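Local coordinates for soluble lytic murein transglycosylase (Pseudomonas aeruginosa, PDB 5OHU), which cleaves the glycan strands of bacterial peptidoglycan as a lytic transglycosylase, working both from strand ends and within strands, at residues A47-S52 with P63-D68; R313-L318 with W598-P603; W343-A348 with D373-L378. One frame throughout, in Å; residues are numbered along the deposited sequence. Where two conformers were deposited one is given.

Contact 1. Residues A47-S52 with P63-D68; sequences APYMAS and PYLAYD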
loop_
_atom_site.group_PDB
_atom_site.type_symbol
_atom_site.label_atom_id
_atom_site.label_comp_id
_atom_site.label_asym_id
_atom_site.label_seq_id
_atom_site.Cartn_x
_atom_site.Cartn_y
_atom_site.Cartn_z
ATOM N N ALA A 47 11.931 -26.109 -32.701
ATOM C CA ALA A 47 12.303 -26.006 -34.113
ATOM C C ALA A 47 11.500 -24.944 -34.861
ATOM O O ALA A 47 12.117 -24.121 -35.565
ATOM C CB ALA A 47 12.202 -27.382 -34.786
ATOM N N PRO A 48 10.161 -24.892 -34.780
ATOM C CA PRO A 48 9.452 -23.823 -35.512
ATOM C C PRO A 48 9.898 -22.421 -35.124
ATOM O O PRO A 48 10.034 -21.559 -36.001
ATOM C CB PRO A 48 7.976 -24.076 -35.164
ATOM C CG PRO A 48 7.911 -25.519 -34.859
ATOM C CD PRO A 48 9.211 -25.840 -34.164
ATOM N N TYR A 49 10.147 -22.167 -33.838
ATOM C CA TYR A 49 10.572 -20.832 -33.431
ATOM C C TYR A 49 11.866 -20.416 -34.134
ATOM O O TYR A 49 11.957 -19.304 -34.667
ATOM C CB TYR A 49 10.726 -20.755 -31.911
ATOM C CG TYR A 49 11.709 -19.690 -31.503
ATOM C CD1 TYR A 49 11.384 -18.340 -31.590
ATOM C CD2 TYR A 49 12.988 -20.032 -31.090
ATOM C CE1 TYR A 49 12.306 -17.362 -31.256
ATOM C CE2 TYR A 49 13.914 -19.064 -30.752
ATOM C CZ TYR A 49 13.572 -17.734 -30.834
ATOM O OH TYR A 49 14.518 -16.791 -30.491
ATOM N N MET A 50 12.886 -21.295 -34.140
ATOM C CA MET A 50 14.148 -20.954 -34.804
ATOM C C MET A 50 13.959 -20.728 -36.287
ATOM O O MET A 50 14.695 -19.939 -36.885
ATOM C CB MET A 50 15.218 -22.034 -34.639
ATOM C CG MET A 50 15.241 -22.764 -33.329
ATOM S SD MET A 50 15.976 -21.770 -32.007
ATOM C CE MET A 50 17.384 -21.025 -32.787
ATOM N N ALA A 51 13.012 -21.435 -36.902
ATOM C CA ALA A 51 12.725 -21.253 -38.316
ATOM C C ALA A 51 12.019 -19.940 -38.614
ATOM O O ALA A 51 11.964 -19.536 -39.780
ATOM C CB ALA A 51 11.875 -22.415 -38.827
ATOM N N SER A 52 11.475 -19.271 -37.599
ATOM C CA SER A 52 10.696 -18.056 -37.788
ATOM C C SER A 52 11.414 -16.803 -37.310
ATOM O O SER A 52 10.868 -15.705 -37.467
ATOM C CB SER A 52 9.352 -18.177 -37.063
ATOM O OG SER A 52 8.606 -19.278 -37.544
ATOM N N PRO A 63 10.059 -11.464 -28.897
ATOM C CA PRO A 63 10.976 -11.653 -27.768
ATOM C C PRO A 63 10.449 -12.595 -26.698
ATOM O O PRO A 63 11.261 -13.139 -25.936
ATOM C CB PRO A 63 11.163 -10.232 -27.228
ATOM C CG PRO A 63 10.965 -9.369 -28.408
ATOM C CD PRO A 63 9.904 -10.032 -29.228
ATOM N N TYR A 64 9.128 -12.802 -26.608
ATOM C CA TYR A 64 8.592 -13.744 -25.629
ATOM C C TYR A 64 8.936 -15.188 -25.991
ATOM O O TYR A 64 9.253 -15.994 -25.112
ATOM C CB TYR A 64 7.080 -13.561 -25.487
ATOM C CG TYR A 64 6.701 -12.458 -24.511
ATOM C CD1 TYR A 64 6.985 -11.134 -24.792
ATOM C CD2 TYR A 64 6.068 -12.749 -23.312
ATOM C CE1 TYR A 64 6.658 -10.128 -23.913
ATOM C CE2 TYR A 64 5.729 -11.743 -22.412
ATOM C CZ TYR A 64 6.027 -10.430 -22.728
ATOM O OH TYR A 64 5.709 -9.402 -21.876
ATOM N N LEU A 65 8.893 -15.536 -27.275
ATOM C CA LEU A 65 9.291 -16.885 -27.670
ATOM C C LEU A 65 10.790 -17.079 -27.499
ATOM O O LEU A 65 11.237 -18.092 -26.949
ATOM C CB LEU A 65 8.878 -17.170 -29.110
ATOM C CG LEU A 65 7.378 -17.053 -29.394
ATOM C CD1 LEU A 65 7.086 -17.426 -30.853
ATOM C CD2 LEU A 65 6.570 -17.924 -28.437
ATOM N N ALA A 66 11.579 -16.122 -27.992
ATOM C CA ALA A 66 13.007 -16.104 -27.706
ATOM C C ALA A 66 13.274 -16.298 -26.220
ATOM O O ALA A 66 14.161 -17.065 -25.833
ATOM C CB ALA A 66 13.612 -14.786 -28.189
ATOM N N TYR A 67 12.508 -15.614 -25.372
ATOM C CA TYR A 67 12.727 -15.713 -23.936
ATOM C C TYR A 67 12.475 -17.129 -23.439
ATOM O O TYR A 67 13.250 -17.663 -22.641
ATOM C CB TYR A 67 11.826 -14.717 -23.209
ATOM C CG TYR A 67 11.916 -14.792 -21.710
ATOM C CD1 TYR A 67 11.156 -15.710 -20.990
ATOM C CD2 TYR A 67 12.756 -13.945 -21.009
ATOM C CE1 TYR A 67 11.230 -15.776 -19.612
ATOM C CE2 TYR A 67 12.842 -14.009 -19.637
ATOM C CZ TYR A 67 12.075 -14.926 -18.942
ATOM O OH TYR A 67 12.154 -14.973 -17.570
ATOM N N ASP A 68 11.372 -17.743 -23.866
ATOM C CA ASP A 68 11.075 -19.095 -23.405
ATOM C C ASP A 68 12.135 -20.075 -23.886
ATOM O O ASP A 68 12.609 -20.926 -23.126
ATOM C CB ASP A 68 9.688 -19.530 -23.878
ATOM C CG ASP A 68 8.586 -18.620 -23.379
ATOM O OD1 ASP A 68 8.694 -18.097 -22.251
ATOM O OD2 ASP A 68 7.605 -18.424 -24.127
#
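No hydrogen bond links Tyr-49 to Leu-65 and Ala-66; the shortest polar bond here runs inside helix 62-72, 2.8 Å from Tyr-67 N to Pro-63 O, and belongs to the turn that presents both residues to the phenol. Tyr-49 does all the reaching for helix 47-52. With CG roughly opposite the backbone N (chi1 154°), its ring leaves its own helix and lies against the backbone of the other. The carbonyl carbon of Leu-65 sits over one ring face, while Ala-66 N approaches obliquely, 3.6 Å from CE1 of Tyr-49. At the far end, the Tyr-49 hydroxyl lies against Ala-66, its OH 3.2 Å from both CA and CB. Nearer the root of the ring, Tyr-49 CD1 touches Leu-65 CB at 3.7 Å, the two side chains running past each other in opposite directions. Leu-65 also touches Tyr-34, and Tyr-49 touches Leu-41, which brings helix 33-41 into the same cluster. On helix 62-72, Tyr-64 stacks edge-to-face with Phe-416 and hydrogen-bonds Glu-428 through OH. Neighbouring helices packed in chain order, with Tyr-64 joining this N-terminal part to residues in or near the L domain, are consistent with the closed alpha-superhelical ring of Slt70-like enzymes.

Contact 2. Residues R313-L318 with W598-P603; sequences RTRLLL and WIETIP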
loop_
_atom_site.group_PDB
_atom_site.type_symbol
_atom_site.label_atom_id
_atom_site.label_comp_id
_atom_site.label_asym_id
_atom_site.label_seq_id
_atom_site.Cartn_x
_atom_site.Cartn_y
_atom_site.Cartn_z
ATOM N N ARG A 313 -1.098 13.104 17.799
ATOM C CA ARG A 313 -1.189 14.109 18.851
ATOM C C ARG A 313 -2.182 15.202 18.469
ATOM O O ARG A 313 -3.030 15.606 19.275
ATOM C CB ARG A 313 0.198 14.705 19.115
ATOM C CG ARG A 313 0.335 15.326 20.488
ATOM C CD ARG A 313 1.539 16.262 20.626
ATOM N NE ARG A 313 2.804 15.585 20.394
ATOM C CZ ARG A 313 3.994 16.159 20.551
ATOM N NH1 ARG A 313 5.092 15.456 20.315
ATOM N NH2 ARG A 313 4.087 17.419 20.954
ATOM N N THR A 314 -2.116 15.678 17.213
ATOM C CA THR A 314 -3.054 16.715 16.771
ATOM C C THR A 314 -4.467 16.160 16.621
ATOM O O THR A 314 -5.440 16.813 17.021
ATOM C CB THR A 314 -2.610 17.351 15.446
ATOM O OG1 THR A 314 -1.199 17.634 15.471
ATOM C CG2 THR A 314 -3.366 18.673 15.221
ATOM N N ARG A 315 -4.598 14.955 16.057
ATOM C CA ARG A 315 -5.911 14.332 15.919
ATOM C C ARG A 315 -6.580 14.161 17.277
ATOM O O ARG A 315 -7.775 14.438 17.437
ATOM C CB ARG A 315 -5.779 12.981 15.210
ATOM C CG ARG A 315 -5.582 13.110 13.704
ATOM C CD ARG A 315 -5.218 11.793 13.010
ATOM N NE ARG A 315 -5.143 12.051 11.578
ATOM C CZ ARG A 315 -4.277 11.502 10.737
ATOM N NH1 ARG A 315 -3.388 10.615 11.166
ATOM N NH2 ARG A 315 -4.306 11.845 9.457
ATOM N N LEU A 316 -5.811 13.724 18.272
ATOM C CA LEU A 316 -6.367 13.495 19.592
ATOM C C LEU A 316 -6.851 14.803 20.207
ATOM O O LEU A 316 -7.932 14.854 20.799
ATOM C CB LEU A 316 -5.320 12.815 20.477
ATOM C CG LEU A 316 -5.674 12.509 21.937
ATOM C CD1 LEU A 316 -6.975 11.726 22.042
ATOM C CD2 LEU A 316 -4.564 11.723 22.600
ATOM N N LEU A 317 -6.079 15.883 20.049
ATOM C CA LEU A 317 -6.540 17.178 20.541
ATOM C C LEU A 317 -7.850 17.573 19.873
ATOM O O LEU A 317 -8.746 18.120 20.521
ATOM C CB LEU A 317 -5.466 18.246 20.313
ATOM C CG LEU A 317 -4.221 18.083 21.193
ATOM C CD1 LEU A 317 -3.055 18.902 20.659
ATOM C CD2 LEU A 317 -4.564 18.479 22.647
ATOM N N LEU A 318 -7.975 17.298 18.575
ATOM C CA LEU A 318 -9.215 17.608 17.872
ATOM C C LEU A 318 -10.362 16.750 18.392
ATOM O O LEU A 318 -11.473 17.245 18.596
ATOM C CB LEU A 318 -9.035 17.399 16.364
ATOM C CG LEU A 318 -8.063 18.321 15.609
ATOM C CD1 LEU A 318 -7.882 17.762 14.216
ATOM C CD2 LEU A 318 -8.541 19.764 15.527
ATOM N N TRP A 598 -14.588 13.546 12.990
ATOM C CA TRP A 598 -14.750 12.093 13.022
ATOM C C TRP A 598 -13.924 11.424 11.937
ATOM O O TRP A 598 -13.229 10.437 12.198
ATOM C CB TRP A 598 -16.218 11.693 12.872
ATOM C CG TRP A 598 -16.385 10.200 13.089
ATOM C CD1 TRP A 598 -16.480 9.554 14.297
ATOM C CD2 TRP A 598 -16.438 9.172 12.082
ATOM N NE1 TRP A 598 -16.601 8.192 14.098
ATOM C CE2 TRP A 598 -16.589 7.938 12.749
ATOM C CE3 TRP A 598 -16.405 9.180 10.685
ATOM C CZ2 TRP A 598 -16.690 6.731 12.068
ATOM C CZ3 TRP A 598 -16.503 7.974 10.007
ATOM C CH2 TRP A 598 -16.638 6.767 10.703
ATOM N N ILE A 599 -13.976 11.958 10.712
ATOM C CA ILE A 599 -13.200 11.379 9.619
ATOM C C ILE A 599 -11.719 11.461 9.930
ATOM O O ILE A 599 -10.975 10.488 9.760
ATOM C CB ILE A 599 -13.519 12.081 8.286
ATOM C CG1 ILE A 599 -14.892 11.648 7.768
ATOM C CG2 ILE A 599 -12.491 11.675 7.243
ATOM C CD1 ILE A 599 -15.569 12.730 6.942
ATOM N N GLU A 600 -11.272 12.632 10.389
ATOM C CA GLU A 600 -9.854 12.842 10.639
ATOM C C GLU A 600 -9.324 11.897 11.709
ATOM O O GLU A 600 -8.138 11.542 11.690
ATOM C CB GLU A 600 -9.596 14.284 11.072
ATOM C CG GLU A 600 -8.137 14.655 10.969
ATOM C CD GLU A 600 -7.599 14.405 9.576
ATOM O OE1 GLU A 600 -8.212 14.957 8.608
ATOM O OE2 GLU A 600 -6.618 13.620 9.451
ATOM N N THR A 601 -10.178 11.480 12.651
ATOM C CA THR A 601 -9.732 10.673 13.778
ATOM C C THR A 601 -10.110 9.211 13.621
ATOM O O THR A 601 -10.081 8.463 14.600
ATOM C CB THR A 601 -10.272 11.218 15.106
ATOM O OG1 THR A 601 -11.706 11.186 15.104
ATOM C CG2 THR A 601 -9.801 12.673 15.341
ATOM N N ILE A 602 -10.451 8.785 12.409
ATOM C CA ILE A 602 -10.608 7.348 12.144
ATOM C C ILE A 602 -9.279 6.638 12.429
ATOM O O ILE A 602 -8.222 7.070 11.932
ATOM C CB ILE A 602 -11.053 7.125 10.685
ATOM C CG1 ILE A 602 -12.543 7.441 10.517
ATOM C CG2 ILE A 602 -10.787 5.679 10.224
ATOM C CD1 ILE A 602 -12.928 7.509 9.059
ATOM N N PRO A 603 -9.257 5.572 13.220
ATOM C CA PRO A 603 -7.968 4.953 13.574
ATOM C C PRO A 603 -7.221 4.324 12.408
ATOM O O PRO A 603 -5.985 4.321 12.428
ATOM C CB PRO A 603 -8.365 3.896 14.621
ATOM C CG PRO A 603 -9.750 4.289 15.069
ATOM C CD PRO A 603 -10.386 4.904 13.865
#
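This is a buried salt bridge with a threonine methyl packed against the helix backbone beside it, joining helix 307-319 to the C-terminal end of helix 595-600. In an Slt70-like enzyme that probably means a joint between the alpha-superhelical ring and the lysozyme-like transglycosylase domain. The two backbones come nearest at Arg-315 and Thr-601, whose CA atoms are 5.7 Å apart. Arg-315 stretches out from CG to NE and crosses the Glu-600 side chain at about a right angle, yet the guanidinium and carboxylate end up only 7° from coplanar. The grip is side-on and both bonds go to one oxygen: Arg-315 NE to Glu-600 OE2 is 3.0 Å, on the anti lone pair, and Arg-315 NH2 meets the same OE2 at 2.9 Å, almost end-on to the C-O bond. Both N-H angles are near 150°, so neither bond is straight, but OE2 stays in the guanidinium plane. Glu-600 gets there because its chain folds at chi2 (55°), swinging the carboxylate round to the arginine. Its other oxygen, OE1, accepts from Tyr-375 OH and Trp-346 NE1, so partners on separate helices hold both ends of the carboxylate. Trp-312 adds a cation-pi contact to Arg-315, and Arg-608 takes the carbonyl oxygen of Glu-600. Thr-601, the first residue to leave helical geometry, sends its hydroxyl to Val-597 O and Arg-319 NH1, which turns the methyl to the other helix: Thr-601 CG2 rests 3.4 Å from Arg-315 O.

Contact 3. Residues W343-A348 with D373-L378; sequences WRYWQA and DFYGFL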
loop_
_atom_site.group_PDB
_atom_site.type_symbol
_atom_site.label_atom_id
_atom_site.label_comp_id
_atom_site.label_asym_id
_atom_site.label_seq_id
_atom_site.Cartn_x
_atom_site.Cartn_y
_atom_site.Cartn_z
ATOM N N TRP A 343 -3.120 19.530 6.896
ATOM C CA TRP A 343 -2.836 20.374 8.049
ATOM C C TRP A 343 -3.006 21.850 7.748
ATOM O O TRP A 343 -3.204 22.632 8.688
ATOM C CB TRP A 343 -1.445 20.064 8.614
ATOM C CG TRP A 343 -1.447 18.657 9.078
ATOM C CD1 TRP A 343 -0.728 17.593 8.564
ATOM C CD2 TRP A 343 -2.307 18.113 10.075
ATOM N NE1 TRP A 343 -1.082 16.439 9.214
ATOM C CE2 TRP A 343 -2.043 16.730 10.148
ATOM C CE3 TRP A 343 -3.263 18.667 10.935
ATOM C CZ2 TRP A 343 -2.702 15.896 11.045
ATOM C CZ3 TRP A 343 -3.921 17.839 11.811
ATOM C CH2 TRP A 343 -3.639 16.467 11.862
ATOM N N ARG A 344 -2.987 22.248 6.475
ATOM C CA ARG A 344 -3.459 23.593 6.150
ATOM C C ARG A 344 -4.937 23.715 6.481
ATOM O O ARG A 344 -5.380 24.722 7.052
ATOM C CB ARG A 344 -3.202 23.921 4.676
ATOM C CG ARG A 344 -1.739 24.238 4.352
ATOM C CD ARG A 344 -1.561 24.722 2.922
ATOM N NE ARG A 344 -1.465 23.569 2.033
ATOM C CZ ARG A 344 -1.918 23.518 0.783
ATOM N NH1 ARG A 344 -2.505 24.578 0.243
ATOM N NH2 ARG A 344 -1.764 22.398 0.081
ATOM N N TYR A 345 -5.718 22.678 6.166
ATOM C CA TYR A 345 -7.124 22.724 6.534
ATOM C C TYR A 345 -7.290 22.785 8.044
ATOM O O TYR A 345 -8.047 23.615 8.556
ATOM C CB TYR A 345 -7.901 21.526 5.971
ATOM C CG TYR A 345 -9.315 21.525 6.514
ATOM C CD1 TYR A 345 -10.272 22.425 6.007
ATOM C CD2 TYR A 345 -9.684 20.669 7.557
ATOM C CE1 TYR A 345 -11.557 22.473 6.513
ATOM C CE2 TYR A 345 -10.972 20.694 8.071
ATOM C CZ TYR A 345 -11.903 21.600 7.541
ATOM O OH TYR A 345 -13.184 21.630 8.049
ATOM N N TRP A 346 -6.617 21.893 8.780
ATOM C CA TRP A 346 -6.884 21.842 10.213
ATOM C C TRP A 346 -6.318 23.052 10.948
ATOM O O TRP A 346 -6.882 23.453 11.972
ATOM C CB TRP A 346 -6.390 20.518 10.797
ATOM C CG TRP A 346 -7.399 19.415 10.497
ATOM C CD1 TRP A 346 -7.235 18.353 9.657
ATOM C CD2 TRP A 346 -8.750 19.331 10.988
ATOM N NE1 TRP A 346 -8.384 17.590 9.616
ATOM C CE2 TRP A 346 -9.333 18.175 10.415
ATOM C CE3 TRP A 346 -9.521 20.119 11.850
ATOM C CZ2 TRP A 346 -10.658 17.788 10.686
ATOM C CZ3 TRP A 346 -10.843 19.732 12.129
ATOM C CH2 TRP A 346 -11.390 18.579 11.553
ATOM N N GLN A 347 -5.280 23.700 10.419
ATOM C CA GLN A 347 -4.852 24.956 11.023
ATOM C C GLN A 347 -5.961 26.007 10.952
ATOM O O GLN A 347 -6.297 26.644 11.960
ATOM C CB GLN A 347 -3.582 25.475 10.358
ATOM C CG GLN A 347 -3.226 26.864 10.864
ATOM C CD GLN A 347 -1.831 27.294 10.443
ATOM O OE1 GLN A 347 -1.676 28.200 9.644
ATOM N NE2 GLN A 347 -0.813 26.624 10.975
ATOM N N ALA A 348 -6.535 26.201 9.761
ATOM C CA ALA A 348 -7.648 27.135 9.612
ATOM C C ALA A 348 -8.843 26.719 10.468
ATOM O O ALA A 348 -9.447 27.556 11.147
ATOM C CB ALA A 348 -8.057 27.227 8.140
ATOM N N ASP A 373 -8.550 18.191 -3.820
ATOM C CA ASP A 373 -8.742 16.972 -3.045
ATOM C C ASP A 373 -9.772 17.205 -1.936
ATOM O O ASP A 373 -10.430 18.249 -1.878
ATOM C CB ASP A 373 -7.405 16.461 -2.512
ATOM C CG ASP A 373 -6.839 17.317 -1.392
ATOM O OD1 ASP A 373 -7.273 18.472 -1.211
ATOM O OD2 ASP A 373 -5.935 16.826 -0.697
ATOM N N PHE A 374 -9.888 16.217 -1.045
ATOM C CA PHE A 374 -10.896 16.251 0.015
ATOM C C PHE A 374 -10.796 17.514 0.861
ATOM O O PHE A 374 -11.810 18.154 1.152
ATOM C CB PHE A 374 -10.771 14.989 0.880
ATOM C CG PHE A 374 -11.628 14.998 2.126
ATOM C CD1 PHE A 374 -12.995 14.689 2.037
ATOM C CD2 PHE A 374 -11.094 15.341 3.367
ATOM C CE1 PHE A 374 -13.819 14.689 3.153
ATOM C CE2 PHE A 374 -11.908 15.328 4.504
ATOM C CZ PHE A 374 -13.282 15.012 4.392
ATOM N N TYR A 375 -9.578 17.889 1.279
ATOM C CA TYR A 375 -9.436 19.056 2.146
ATOM C C TYR A 375 -9.678 20.375 1.405
ATOM O O TYR A 375 -10.048 21.370 2.038
ATOM C CB TYR A 375 -8.047 19.048 2.799
ATOM C CG TYR A 375 -7.839 17.857 3.721
ATOM C CD1 TYR A 375 -8.440 17.814 4.981
ATOM C CD2 TYR A 375 -7.065 16.760 3.324
ATOM C CE1 TYR A 375 -8.286 16.713 5.825
ATOM C CE2 TYR A 375 -6.896 15.661 4.169
ATOM C CZ TYR A 375 -7.498 15.650 5.420
ATOM O OH TYR A 375 -7.327 14.561 6.249
ATOM N N GLY A 376 -9.464 20.419 0.086
ATOM C CA GLY A 376 -9.889 21.590 -0.668
ATOM C C GLY A 376 -11.401 21.745 -0.690
ATOM O O GLY A 376 -11.920 22.852 -0.558
ATOM N N PHE A 377 -12.128 20.637 -0.850
ATOM C CA PHE A 377 -13.584 20.675 -0.733
ATOM C C PHE A 377 -14.015 21.182 0.641
ATOM O O PHE A 377 -14.895 22.042 0.747
ATOM C CB PHE A 377 -14.173 19.286 -1.003
ATOM C CG PHE A 377 -14.109 18.867 -2.453
ATOM C CD1 PHE A 377 -14.808 19.575 -3.429
ATOM C CD2 PHE A 377 -13.359 17.773 -2.834
ATOM C CE1 PHE A 377 -14.756 19.169 -4.777
ATOM C CE2 PHE A 377 -13.288 17.375 -4.144
ATOM C CZ PHE A 377 -13.981 18.060 -5.124
ATOM N N LEU A 378 -13.396 20.658 1.710
ATOM C CA LEU A 378 -13.733 21.112 3.057
ATOM C C LEU A 378 -13.493 22.608 3.215
ATOM O O LEU A 378 -14.333 23.318 3.768
ATOM C CB LEU A 378 -12.927 20.344 4.101
ATOM C CG LEU A 378 -13.240 18.881 4.406
ATOM C CD1 LEU A 378 -12.790 18.604 5.818
ATOM C CD2 LEU A 378 -14.733 18.527 4.231
#
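Tyr-345 and Leu-378 make the tight part of this contact, where helix 341-354 runs beside helix 374-383 with the short axes 9.6 Å apart and only 25° from parallel. Leu-378 lies over one face of the phenol: its CD1 is 3.9 Å from the ring centroid of Tyr-345, a CH-pi contact displaced toward the rim, and its CB comes to 3.5 Å from Tyr-345 CE1. A chi1 of 173° swings the tyrosine ring out beside its own carbonyl carbon and over to Leu-378. Tyr-375 closes the same seam one turn earlier, crossing Tyr-345 at about a right angle, with CD1 3.9 Å from Tyr-345 CB. Trp-346 joins less closely. Its N-H is bonded to Glu-600 OE1, so the approach of NE1 to Tyr-375 CE1, 3.9 Å, is packing only; the five-membered ring and the phenol are obliquely placed, planes 70° apart. Behind them Tyr-345 CE2 sits over the Trp-346 ring, and Phe-374 CD2 over that of Tyr-375.

The looser, partly exposed side is polar. Arg-344 pairs with Glu-371 by a salt bridge instead of crossing to helix 374-383, and Asp-373 is occupied as the N-cap, its OD1 accepting from Gly-376 N at 3.2 Å while OD2 takes up Ser-341. The rings meet by packing alone, without a polar bond between them, and direct their polar atoms to residues beyond the two segments: Tyr-345 OH to Asp-596 and Arg-382, Tyr-375 OH to Glu-600, with Arg-342 and Gln-612 also bonded to it. Greasy ring contacts therefore join these two helices of the largely helical fold, and buried hydroxyls tie the pair to helices 595-600 and 605-624.

In the fold
All three contacts are buried, but they belong to different neighbourhoods. Contact 1 lies far out, about 38 Å from the centre of the chain, and on the opposite side of it from contacts 2 and 3. Those two are neighbours, their centres about 14 Å apart, and contact 3 falls within the chain that runs between the two halves of contact 2. They share a polar junction at the Glu-600 carboxylate and an apolar one, where Thr-314 packs on Trp-343 and Leu-318 on Trp-346. The chemistry differs: contact 1 is apolar, one tyrosine ring against leucine and alanine; contact 3 packs rings on a leucine and each other; sequence-distant contact 2 is carried mainly by a salt bridge.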